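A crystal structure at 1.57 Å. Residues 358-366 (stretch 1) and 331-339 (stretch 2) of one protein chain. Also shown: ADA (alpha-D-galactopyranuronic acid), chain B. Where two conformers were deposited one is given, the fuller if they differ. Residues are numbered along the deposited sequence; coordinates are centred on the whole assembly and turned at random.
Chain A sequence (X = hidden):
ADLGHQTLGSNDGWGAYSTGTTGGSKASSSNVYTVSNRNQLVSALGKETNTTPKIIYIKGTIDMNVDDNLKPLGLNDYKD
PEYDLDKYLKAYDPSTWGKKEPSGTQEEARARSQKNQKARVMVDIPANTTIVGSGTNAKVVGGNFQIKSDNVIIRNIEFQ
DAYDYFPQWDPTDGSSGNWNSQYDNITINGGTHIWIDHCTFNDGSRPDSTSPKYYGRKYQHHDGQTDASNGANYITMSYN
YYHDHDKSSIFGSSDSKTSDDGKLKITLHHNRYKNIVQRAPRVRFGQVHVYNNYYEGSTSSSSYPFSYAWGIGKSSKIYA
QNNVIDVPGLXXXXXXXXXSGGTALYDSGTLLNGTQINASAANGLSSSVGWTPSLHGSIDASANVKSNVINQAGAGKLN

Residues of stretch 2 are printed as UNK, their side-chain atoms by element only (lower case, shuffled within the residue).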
ATOM      1  N   ASN A 358     -13.540 -10.060 -20.527  1.00 10.80           N
ATOM      2  CA  ASN A 358     -12.463  -9.162 -20.942  0.62 11.34           C
ATOM      3  C   ASN A 358     -12.786  -7.785 -20.448  1.00 11.75           C
ATOM      4  O   ASN A 358     -13.629  -7.053 -20.982  1.00 10.71           O
ATOM      5  CB  ASN A 358     -12.164  -9.130 -22.442  0.62 12.16           C
ATOM      6  CG  ASN A 358     -10.811  -8.482 -22.718  0.62 10.59           C
ATOM      7  OD1 ASN A 358     -10.687  -7.252 -22.727  0.62  8.83           O
ATOM      8  ND2 ASN A 358      -9.773  -9.318 -22.849  0.62 15.56           N
ATOM      9  N   ALA A 359     -12.089  -7.418 -19.380  1.00 11.08           N
ATOM     10  CA  ALA A 359     -12.378  -6.156 -18.693  1.00 10.88           C
ATOM     11  C   ALA A 359     -12.121  -4.923 -19.553  1.00 10.75           C
ATOM     12  O   ALA A 359     -12.871  -3.944 -19.527  1.00 10.46           O
ATOM     13  CB  ALA A 359     -11.506  -6.072 -17.401  1.00 12.58           C
ATOM     14  N   SER A 360     -11.007  -4.977 -20.273  1.00  9.98           N
ATOM     15  CA  SER A 360     -10.606  -3.880 -21.139  1.00  9.75           C
ATOM     16  C   SER A 360     -11.679  -3.635 -22.224  1.00 10.24           C
ATOM     17  O   SER A 360     -12.178  -2.534 -22.359  1.00 10.00           O
ATOM     18  CB  SER A 360      -9.300  -4.263 -21.816  1.00 10.31           C
ATOM     19  OG  SER A 360      -8.846  -3.192 -22.586  1.00 10.01           O
ATOM     20  N   ALA A 361     -12.070  -4.714 -22.896  1.00 11.25           N
ATOM     21  CA  ALA A 361     -13.017  -4.650 -23.994  1.00 11.79           C
ATOM     22  C   ALA A 361     -14.368  -4.169 -23.473  1.00 12.35           C
ATOM     23  O   ALA A 361     -15.062  -3.400 -24.141  1.00 13.21           O
ATOM     24  CB  ALA A 361     -13.156  -6.020 -24.624  1.00 12.57           C
ATOM     25  N   ALA A 362     -14.732  -4.621 -22.271  1.00 12.85           N
ATOM     26  CA  ALA A 362     -16.012  -4.256 -21.637  1.00 12.54           C
ATOM     27  C   ALA A 362     -16.115  -2.762 -21.349  1.00 13.45           C
ATOM     28  O   ALA A 362     -17.220  -2.199 -21.144  1.00 15.32           O
ATOM     29  CB  ALA A 362     -16.233  -5.097 -20.356  1.00 13.63           C
ATOM     30  N   ASN A 363     -14.946  -2.102 -21.338  1.00 11.69           N
ATOM     31  CA  ASN A 363     -14.876  -0.680 -21.058  1.00 11.88           C
ATOM     32  C   ASN A 363     -14.470   0.140 -22.285  1.00 11.96           C
ATOM     33  O   ASN A 363     -14.244   1.331 -22.179  1.00 12.44           O
ATOM     34  CB  ASN A 363     -13.890  -0.414 -19.909  1.00 10.44           C
ATOM     35  CG  ASN A 363     -14.516  -0.688 -18.556  1.00 10.86           C
ATOM     36  OD1 ASN A 363     -15.132   0.202 -17.983  1.00 13.62           O
ATOM     37  ND2 ASN A 363     -14.374  -1.914 -18.053  1.00 10.72           N
ATOM     38  N   GLY A 364     -14.394  -0.540 -23.424  1.00 12.85           N
ATOM     39  CA  GLY A 364     -14.045   0.079 -24.700  1.00 13.48           C
ATOM     40  C   GLY A 364     -12.636   0.657 -24.740  1.00 14.42           C
ATOM     41  O   GLY A 364     -12.398   1.626 -25.443  1.00 15.11           O
ATOM     42  N   LEU A 365     -11.713   0.099 -23.955  1.00 13.91           N
ATOM     43  CA  LEU A 365     -10.344   0.637 -23.902  1.00 13.63           C
ATOM     44  C   LEU A 365      -9.519  -0.009 -25.009  1.00 14.12           C
ATOM     45  O   LEU A 365      -9.968  -0.996 -25.607  1.00 14.33           O
ATOM     46  CB  LEU A 365      -9.699   0.302 -22.542  1.00 12.32           C
ATOM     47  CG  LEU A 365     -10.363   0.973 -21.345  1.00 13.24           C
ATOM     48  CD1 LEU A 365      -9.792   0.396 -20.057  1.00 14.26           C
ATOM     49  CD2 LEU A 365     -10.190   2.504 -21.375  1.00 16.45           C
ATOM     50  N   SER A 366      -8.335   0.552 -25.283  1.00 15.10           N
ATOM     51  CA  SER A 366      -7.373  -0.104 -26.154  0.50 15.21           C
ATOM     52  C   SER A 366      -6.848  -1.378 -25.489  1.00 15.98           C
ATOM     53  O   SER A 366      -6.587  -1.405 -24.259  1.00 15.73           O
ATOM     54  CB  SER A 366      -6.209   0.833 -26.491  0.50 15.12           C
ATOM     55  OG  SER A 366      -5.157   0.102 -27.073  0.50 13.95           O
ATOM     56  N   UNK A 331     -20.884  -6.708 -12.811  1.00 12.92           N
ATOM     57  CA  UNK A 331     -20.661  -6.750 -14.256  1.00 12.33           C
ATOM     58  C   UNK A 331     -19.172  -6.733 -14.633  1.00 12.61           C
ATOM     59  O   UNK A 331     -18.329  -6.192 -13.890  1.00 12.98           O
ATOM     60  c   UNK A 331     -21.383  -5.577 -14.916  1.00 13.00           C
ATOM     61  o   UNK A 331     -20.704  -4.359 -14.599  1.00 14.12           O
ATOM     62  N   UNK A 332     -18.845  -7.315 -15.785  1.00 11.31           N
ATOM     63  CA  UNK A 332     -17.488  -7.255 -16.333  1.00 12.54           C
ATOM     64  C   UNK A 332     -16.921  -5.831 -16.357  1.00 11.66           C
ATOM     65  O   UNK A 332     -15.754  -5.630 -15.997  1.00 10.73           O
ATOM     66  c   UNK A 332     -17.427  -7.882 -17.735  1.00 12.31           C
ATOM     67  N   UNK A 333     -17.731  -4.842 -16.753  1.00 11.28           N
ATOM     68  CA  UNK A 333     -17.192  -3.481 -16.884  1.00 12.06           C
ATOM     69  C   UNK A 333     -16.739  -2.922 -15.523  1.00 11.99           C
ATOM     70  O   UNK A 333     -15.757  -2.163 -15.441  1.00 11.19           O
ATOM     71  c   UNK A 333     -18.245  -2.531 -17.567  1.00 12.48           C
ATOM     72  N   UNK A 334     -17.473  -3.281 -14.461  1.00 11.30           N
ATOM     73  CA  UNK A 334     -17.303  -2.664 -13.143  1.00 11.35           C
ATOM     74  C   UNK A 334     -16.153  -3.273 -12.356  1.00 10.13           C
ATOM     75  O   UNK A 334     -15.861  -2.833 -11.222  1.00 10.06           O
ATOM     76  c   UNK A 334     -19.740  -1.860 -12.904  1.00 16.37           C
ATOM     77  c   UNK A 334     -18.600  -2.750 -12.334  1.00 12.95           C
ATOM     78  c   UNK A 334     -19.317  -0.428 -13.132  1.00 24.16           C
ATOM     79  c   UNK A 334     -19.294   0.391 -11.819  1.00 30.63           C
ATOM     80  n   UNK A 334     -18.434   1.637 -11.941  1.00 31.71           N
ATOM     81  N   UNK A 335     -15.493  -4.258 -12.962  1.00  9.56           N
ATOM     82  CA  UNK A 335     -14.262  -4.794 -12.368  1.00  9.30           C
ATOM     83  C   UNK A 335     -13.161  -3.731 -12.309  1.00  8.40           C
ATOM     84  O   UNK A 335     -12.207  -3.826 -11.493  1.00  7.64           O
ATOM     85  c   UNK A 335     -14.684  -7.189 -13.081  1.00 10.38           C
ATOM     86  o   UNK A 335     -13.444  -5.618 -14.498  1.00 10.85           O
ATOM     87  c   UNK A 335     -13.713  -6.000 -13.142  1.00  9.28           C
ATOM     88  N   UNK A 336     -13.243  -2.737 -13.186  1.00  8.80           N
ATOM     89  CA  UNK A 336     -12.234  -1.651 -13.207  1.00  8.40           C
ATOM     90  C   UNK A 336     -12.905  -0.286 -13.112  1.00  9.23           C
ATOM     91  O   UNK A 336     -14.156  -0.167 -13.242  1.00  8.78           O
ATOM     92  c   UNK A 336     -11.283  -1.275 -17.007  1.00  8.95           C
ATOM     93  c   UNK A 336     -10.792  -3.187 -14.610  1.00  8.24           C
ATOM     94  c   UNK A 336     -11.313  -1.740 -14.466  1.00  8.38           C
ATOM     95  c   UNK A 336     -12.076  -1.206 -15.708  1.00  9.42           C
ATOM     96  N   UNK A 337     -12.094   0.745 -12.846  1.00  9.12           N
ATOM     97  CA  UNK A 337     -12.570   2.120 -12.920  1.00 10.48           C
ATOM     98  C   UNK A 337     -11.593   2.874 -13.828  1.00 10.62           C
ATOM     99  O   UNK A 337     -10.385   2.787 -13.655  1.00 10.73           O
ATOM    100  o   UNK A 337     -13.228   4.084 -11.623  1.00 12.64           O
ATOM    101  c   UNK A 337     -12.633   2.776 -11.542  1.00 11.21           C
ATOM    102  N   UNK A 338     -12.147   3.572 -14.823  1.00 10.54           N
ATOM    103  CA  UNK A 338     -11.376   4.348 -15.814  1.00 12.42           C
ATOM    104  C   UNK A 338     -11.403   5.837 -15.470  1.00 12.75           C
ATOM    105  O   UNK A 338     -12.473   6.442 -15.265  1.00 12.93           O
ATOM    106  c   UNK A 338     -10.993   4.828 -18.224  1.00 12.55           C
ATOM    107  c   UNK A 338     -11.995   2.598 -17.577  1.00 11.90           C
ATOM    108  c   UNK A 338     -11.927   4.118 -17.249  1.00 12.25           C
ATOM    109  N   UNK A 339     -10.217   6.423 -15.353  1.00 12.85           N
ATOM    110  CA  UNK A 339     -10.081   7.854 -15.039  1.00 14.84           C
ATOM    111  C   UNK A 339      -9.597   8.602 -16.299  1.00 16.46           C
ATOM    112  O   UNK A 339      -9.144   7.973 -17.245  1.00 15.95           O
ATOM    113  c   UNK A 339     -10.540   7.796 -11.809  1.00 12.65           C
ATOM    114  c   UNK A 339     -10.459   5.853 -10.338  1.00 14.76           C
ATOM    115  c   UNK A 339      -9.539   7.270 -12.634  1.00 15.37           C
ATOM    116  c   UNK A 339      -9.010   5.997 -12.336  1.00 14.60           C
ATOM    117  c   UNK A 339      -9.457   5.298 -11.186  1.00 12.63           C
ATOM    118  c   UNK A 339     -11.002   7.114 -10.661  1.00 15.62           C
ATOM    119  c   UNK A 339      -9.110   8.019 -13.866  1.00 14.22           C
TER
HETATM  120  C1  ADA B   3     -11.425   8.713  -4.745  1.00 20.85           C
HETATM  121  C2  ADA B   3     -11.040  10.125  -4.270  1.00 21.06           C
HETATM  122  C3  ADA B   3     -11.100  11.114  -5.438  1.00 21.29           C
HETATM  123  C4  ADA B   3     -10.200  10.670  -6.579  1.00 19.05           C
HETATM  124  C5  ADA B   3     -10.617   9.272  -7.021  1.00 17.89           C
HETATM  125  C6  ADA B   3      -9.554   8.760  -7.967  1.00 16.45           C
HETATM  126  O2  ADA B   3     -12.027  10.540  -3.316  1.00 24.83           O
HETATM  127  O3  ADA B   3     -10.653  12.406  -5.005  1.00 21.79           O
HETATM  128  O4  ADA B   3      -8.848  10.610  -6.081  1.00 19.44           O
HETATM  129  O5  ADA B   3     -10.653   8.353  -5.892  1.00 21.48           O
HETATM  130  O6B ADA B   3      -8.973   7.686  -7.649  1.00 13.90           O
HETATM  131  O6A ADA B   3      -9.254   9.416  -9.017  1.00 16.00           O
HETATM  132  O   HOH W   1     -15.715   0.821 -15.416  1.00 12.18           O

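Position 331 carries one carbon followed by one oxygen and lies out of reach of stretch 1; this short hydroxymethyl is that of a serine. The p rotamer of Ser331 places OG 3.4 Å from the backbone N of position 334, which donates a weak hydrogen bond to it.

At position 332 the side chain is a single carbon. The CA-to-CB bond points toward stretch 1, and this CB packs 4.0 Å from CB of Ala362; the residue is Ala332.

Position 333 again has a lone carbon, and this CB lies 3.7 Å from Ala362 O and 4.3 Å from Ala362 CB, while the carbonyl of the same residue faces the amide of Asn363. A single carbon makes it an alanine, Ala333.

Position 334 has four carbons in a row ending in nitrogen. It directs its CA-to-CB bond away from stretch 1 and makes no contact with it, in keeping with its exposed setting; the unbranched chain can only be lysine, Lys334.

At position 335 the first carbon bears one oxygen and one carbon, and the hydroxyl oxygen sits 3.5 Å from Ala359 CB. This is the branching of threonine. Thr335 adopts the p rotamer, and its OG1, the atom near Ala359, donates to Ala332 O at 2.8 Å, tying the side chain back across the 3-10 segment.

Position 336 has four carbons, forked at the first and with one arm two carbons long. Its side chain reaches three residues of stretch 1: the short arm approaches Ala359, and the end of the longer arm approaches Leu365 and Asn363. The fork defines isoleucine. CG2 of Ile336 is 4.1 Å from Ala359 CB, and CD1 of Ile336 lies 3.8 Å from Leu365 CD1 and 3.3 Å from Asn363 ND2.

Position 337 repeats the pattern of one carbon and one oxygen and turns its CA-to-CB bond away from stretch 1, as expected for alternation along a strand; it is Ser337.

Position 338 has three carbons, two of them attached to the first, and one of these two meets Leu365 and Asn363. The residue is a valine. CG2 of Val338 is 4.0 Å from both Leu365 CD1 and Asn363 OD1, extending the apolar patch begun by Ile336.

Position 339 shows one carbon leading to a six-carbon ring with no oxygen, remote from stretch 1, hence phenylalanine. The ring of Phe339 approaches the bound galacturonate obliquely, with CE1 3.3 Å from ADA O6A.

The contact, which buries 381 Å² in all, combines small-residue packing with one polar clasp. Asn363 ND2 donates to Ala333 O at 3.0 Å, with a nearly straight angle of 167°, and also to Ala359 O of its own stretch at 2.9 Å; both amide protons are thereby used, one within the stretch and one across it. A water lies 2.7 Å from Asn363 OD1 and 2.9 Å from Ile336 O, so it can link the two stretches. Around this amide, the methyls of Ala362, Ala332 and Ala333 pack together where CA of Ala362 and CA of Ala333 are 5.0 Å apart, while Leu365 covers Ile336 and Val338.

Stretch 2, residues 331-339: SAAKTISVF
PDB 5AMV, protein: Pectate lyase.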